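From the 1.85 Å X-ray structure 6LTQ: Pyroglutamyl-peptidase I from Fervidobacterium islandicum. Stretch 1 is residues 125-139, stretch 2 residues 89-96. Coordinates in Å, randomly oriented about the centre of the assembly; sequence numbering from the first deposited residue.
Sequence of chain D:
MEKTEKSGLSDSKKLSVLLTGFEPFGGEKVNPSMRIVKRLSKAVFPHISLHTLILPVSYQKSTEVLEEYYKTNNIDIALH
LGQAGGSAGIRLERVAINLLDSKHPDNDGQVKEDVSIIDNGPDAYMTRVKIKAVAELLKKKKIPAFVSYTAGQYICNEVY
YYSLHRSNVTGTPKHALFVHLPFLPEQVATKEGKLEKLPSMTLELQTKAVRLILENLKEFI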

# COMPACT_ATOMS: atom_id res chain seq x y z
N TYR D 125 -8.42 26.11 4.53
CA TYR D 125 -7.26 26.95 4.79
C TYR D 125 -6.00 26.14 4.56
O TYR D 125 -5.95 24.95 4.84
CB TYR D 125 -7.23 27.50 6.23
CG TYR D 125 -8.26 28.56 6.54
CD1 TYR D 125 -7.98 29.90 6.31
CD2 TYR D 125 -9.51 28.22 7.05
CE1 TYR D 125 -8.92 30.88 6.59
CE2 TYR D 125 -10.46 29.20 7.33
CZ TYR D 125 -10.15 30.53 7.09
OH TYR D 125 -11.08 31.51 7.37
N MET D 126 -4.96 26.80 4.07
CA MET D 126 -3.64 26.22 4.13
C MET D 126 -2.86 26.89 5.25
O MET D 126 -3.07 28.08 5.52
CB MET D 126 -2.88 26.39 2.81
CG MET D 126 -3.29 25.36 1.75
SD MET D 126 -2.35 25.50 0.22
CE MET D 126 -3.18 26.90 -0.56
N THR D 127 -1.98 26.13 5.91
CA THR D 127 -1.08 26.74 6.89
C THR D 127 -0.18 27.78 6.22
O THR D 127 0.15 27.68 5.03
CB THR D 127 -0.18 25.70 7.59
OG1 THR D 127 0.61 26.36 8.60
CG2 THR D 127 0.78 25.05 6.59
N ARG D 128 0.18 28.80 6.99
CA ARG D 128 1.16 29.76 6.54
C ARG D 128 2.55 29.45 7.06
O ARG D 128 3.50 30.14 6.70
CB ARG D 128 0.74 31.18 6.95
CG ARG D 128 -0.70 31.51 6.57
CD ARG D 128 -1.05 32.97 6.88
NE ARG D 128 -0.97 33.28 8.30
CZ ARG D 128 -0.06 34.09 8.85
NH1 ARG D 128 0.87 34.67 8.09
NH2 ARG D 128 -0.07 34.31 10.15
N VAL D 129 2.69 28.42 7.90
CA VAL D 129 4.00 27.95 8.32
C VAL D 129 4.76 27.43 7.10
O VAL D 129 4.16 26.87 6.16
CB VAL D 129 3.85 26.86 9.40
CG1 VAL D 129 5.19 26.27 9.83
CG2 VAL D 129 3.08 27.40 10.61
N LYS D 130 6.08 27.61 7.10
CA LYS D 130 6.93 27.15 6.00
C LYS D 130 7.05 25.63 6.08
O LYS D 130 8.04 25.07 6.57
CB LYS D 130 8.28 27.83 6.05
CG LYS D 130 8.20 29.35 5.96
CD LYS D 130 9.57 29.96 6.18
CE LYS D 130 10.40 29.90 4.90
NZ LYS D 130 10.32 31.17 4.12
N ILE D 131 6.02 24.95 5.60
CA ILE D 131 5.89 23.53 5.90
C ILE D 131 6.95 22.70 5.17
O ILE D 131 7.42 21.68 5.71
CB ILE D 131 4.45 23.07 5.60
CG1 ILE D 131 4.21 21.64 6.09
CG2 ILE D 131 4.08 23.25 4.12
CD1 ILE D 131 2.72 21.27 6.08
N LYS D 132 7.37 23.12 3.97
CA LYS D 132 8.41 22.35 3.29
C LYS D 132 9.73 22.44 4.04
O LYS D 132 10.51 21.47 4.07
CB LYS D 132 8.61 22.86 1.86
CG LYS D 132 7.39 22.72 0.97
CD LYS D 132 7.04 21.28 0.69
CE LYS D 132 7.66 20.84 -0.62
NZ LYS D 132 7.44 21.86 -1.67
N ALA D 133 10.01 23.59 4.66
CA ALA D 133 11.21 23.72 5.46
C ALA D 133 11.17 22.84 6.70
O ALA D 133 12.21 22.33 7.13
CB ALA D 133 11.43 25.19 5.84
N VAL D 134 9.99 22.64 7.30
CA VAL D 134 9.89 21.70 8.42
C VAL D 134 10.25 20.30 7.94
O VAL D 134 11.07 19.60 8.55
CB VAL D 134 8.48 21.73 9.04
CG1 VAL D 134 8.41 20.78 10.26
CG2 VAL D 134 8.08 23.14 9.44
N ALA D 135 9.65 19.88 6.83
CA ALA D 135 9.92 18.54 6.29
C ALA D 135 11.38 18.38 5.95
O ALA D 135 11.98 17.34 6.24
CB ALA D 135 9.06 18.28 5.04
N GLU D 136 11.99 19.42 5.37
CA GLU D 136 13.39 19.32 4.99
C GLU D 136 14.28 19.23 6.22
O GLU D 136 15.26 18.48 6.23
CB GLU D 136 13.77 20.50 4.12
CG GLU D 136 13.77 20.16 2.64
CD GLU D 136 14.97 19.30 2.26
OE1 GLU D 136 15.87 19.80 1.55
OE2 GLU D 136 15.02 18.12 2.67
N LEU D 137 13.95 19.97 7.28
CA LEU D 137 14.73 19.90 8.52
C LEU D 137 14.67 18.51 9.13
O LEU D 137 15.70 17.94 9.53
CB LEU D 137 14.21 20.91 9.54
CG LEU D 137 15.10 21.00 10.79
CD1 LEU D 137 15.40 22.46 11.11
CD2 LEU D 137 14.47 20.34 11.98
N LEU D 138 13.46 17.94 9.24
CA LEU D 138 13.31 16.61 9.82
C LEU D 138 14.09 15.55 9.03
O LEU D 138 14.83 14.74 9.62
CB LEU D 138 11.84 16.24 9.90
CG LEU D 138 11.06 17.08 10.92
CD1 LEU D 138 9.58 16.77 10.84
CD2 LEU D 138 11.61 16.83 12.33
N LYS D 139 14.00 15.59 7.70
CA LYS D 139 14.73 14.61 6.89
C LYS D 139 16.23 14.76 7.07
O LYS D 139 16.97 13.77 7.18
CB LYS D 139 14.40 14.74 5.40
CG LYS D 139 12.95 14.43 4.95
CD LYS D 139 12.81 14.82 3.48
CE LYS D 139 11.36 14.77 3.04
NZ LYS D 139 10.93 13.35 2.84
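Stretch 2 (89-96) GIRLERVA

Stretch 2 is extended almost throughout: strand from I90 to E93, a break at R94, where phi/psi of -95/-21 leaves the beta region, then strand again at V95 and A96. It lies against stretch 1 in two ways. At one end, A96 and V95 pair edge to edge with Y125 and M126 as antiparallel strands; at the other, strand 90-93 runs beneath helix 131-139, the two axes antiparallel at 170° and 9.4 Å apart at their closest. T127 to K130 form the connection that lets one chain first extend the sheet and then cover it.

The strand pairing is short but well formed. Y125 and A96 make a hydrogen-bonded pair, with CA atoms 5.3 Å apart: Y125 N donates to A96 O at 2.8 Å, and A96 N donates to Y125 O at 2.9 Å, nearly straight at 175°. M126 and V95 form the next, non-hydrogen-bonded pair, their CA atoms drawn in to 4.6 Å. The ladder gains one more rung beyond the bridges, T127 N to R94 O at 3.0 Å, so the carbonyl at the strand break is still used; M126 CA also approaches R94 O at 3.2 Å in a CA-H...O contact. Side chains follow the alternation of the sheet: M126 and V95 share one face, where M126 CG meets V95 CG2 at 3.9 Å, while Y125 and A96 share the other.

At T127 the chain leaves the ladder, and the turn is braced from within, V129 N donating to T127 OG1 at 3.0 Å. K130 takes the N-cap position, and the helix then proceeds with regular i to i+4 bonds, such as A135 N to I131 O at 3.1 Å.

Because helix and strand are almost aligned, the apolar contacts run along both in opposite sequence order. I131 points toward the strand and sets CD1 3.8 Å from L92 CB and 3.6 Å from E93 O. L92 is the hub: its CD2 lies 4.0 Å from V134 CG1, and its CD1 lies 3.6 Å from both A135 CB and A135 N, so it packs against the helix backbone as well as the methyl. One turn further on, L138 CD1 reaches I90 CG2 at 3.8 Å. I90 and L92 point toward the helix, whereas E93 points away and engages R91 in a salt bridge, R91 NE to E93 OE2 at 2.6 Å.

R94 gives up more surface to the other stretch than any other residue here, 115 Å² of a total 603 Å². Its extended side chain runs past the start of the helix, with I131 CG2 over one face of the guanidinium, 3.6 Å from R94 NE. R94 NE donates to water 1 at 2.8 Å, and the water donates to T127 O at 2.6 Å. The rule is economical: backbone bonds set the register, alternating aliphatics seat the helix, and an arginine at the strand break combines apolar packing with a water-bridged polar link.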

# COMPACT_ATOMS: atom_id res chain seq x y z
N GLY D 89 5.54 7.95 8.53
CA GLY D 89 6.49 8.99 8.89
C GLY D 89 5.80 10.18 9.53
O GLY D 89 4.58 10.19 9.71
N ILE D 90 6.60 11.20 9.87
CA ILE D 90 6.01 12.43 10.40
C ILE D 90 5.22 13.10 9.27
O ILE D 90 5.78 13.48 8.24
CB ILE D 90 7.11 13.35 10.96
CG1 ILE D 90 7.93 12.63 12.05
CG2 ILE D 90 6.49 14.63 11.48
CD1 ILE D 90 7.13 12.11 13.25
N ARG D 91 3.92 13.22 9.46
CA ARG D 91 3.01 13.63 8.39
C ARG D 91 2.55 15.07 8.64
O ARG D 91 1.63 15.32 9.43
CB ARG D 91 1.85 12.65 8.31
CG ARG D 91 0.80 12.99 7.28
CD ARG D 91 -0.17 11.84 7.11
NE ARG D 91 -1.51 12.29 6.76
CZ ARG D 91 -2.50 11.46 6.44
NH1 ARG D 91 -3.70 11.96 6.15
NH2 ARG D 91 -2.29 10.14 6.40
N LEU D 92 3.21 16.00 7.96
CA LEU D 92 2.94 17.42 8.13
C LEU D 92 1.76 17.82 7.25
O LEU D 92 1.82 17.68 6.02
CB LEU D 92 4.19 18.22 7.77
CG LEU D 92 5.41 17.67 8.49
CD1 LEU D 92 6.67 18.09 7.79
CD2 LEU D 92 5.45 18.13 9.96
N GLU D 93 0.70 18.31 7.88
CA GLU D 93 -0.55 18.58 7.18
C GLU D 93 -0.61 20.04 6.72
O GLU D 93 -0.51 20.96 7.53
CB GLU D 93 -1.74 18.26 8.09
CG GLU D 93 -1.81 16.79 8.49
CD GLU D 93 -2.20 15.86 7.34
OE1 GLU D 93 -2.42 16.33 6.20
OE2 GLU D 93 -2.32 14.64 7.60
N ARG D 94 -0.80 20.23 5.42
CA ARG D 94 -0.81 21.57 4.87
C ARG D 94 -2.20 22.16 4.76
O ARG D 94 -2.33 23.39 4.65
CB ARG D 94 -0.14 21.58 3.49
CG ARG D 94 0.24 22.94 2.98
CD ARG D 94 1.16 22.87 1.81
NE ARG D 94 1.75 24.18 1.51
CZ ARG D 94 2.70 24.39 0.61
NH1 ARG D 94 3.20 23.39 -0.10
NH2 ARG D 94 3.17 25.63 0.43
N VAL D 95 -3.25 21.33 4.72
CA VAL D 95 -4.59 21.75 4.33
C VAL D 95 -5.58 21.34 5.41
O VAL D 95 -5.61 20.17 5.81
CB VAL D 95 -5.03 21.13 2.99
CG1 VAL D 95 -6.49 21.49 2.67
CG2 VAL D 95 -4.11 21.57 1.88
N ALA D 96 -6.44 22.29 5.83
CA ALA D 96 -7.58 21.99 6.69
C ALA D 96 -8.84 22.39 5.96
O ALA D 96 -8.92 23.50 5.42
CB ALA D 96 -7.47 22.74 8.03
O HOH W 1 1.44 26.39 3.12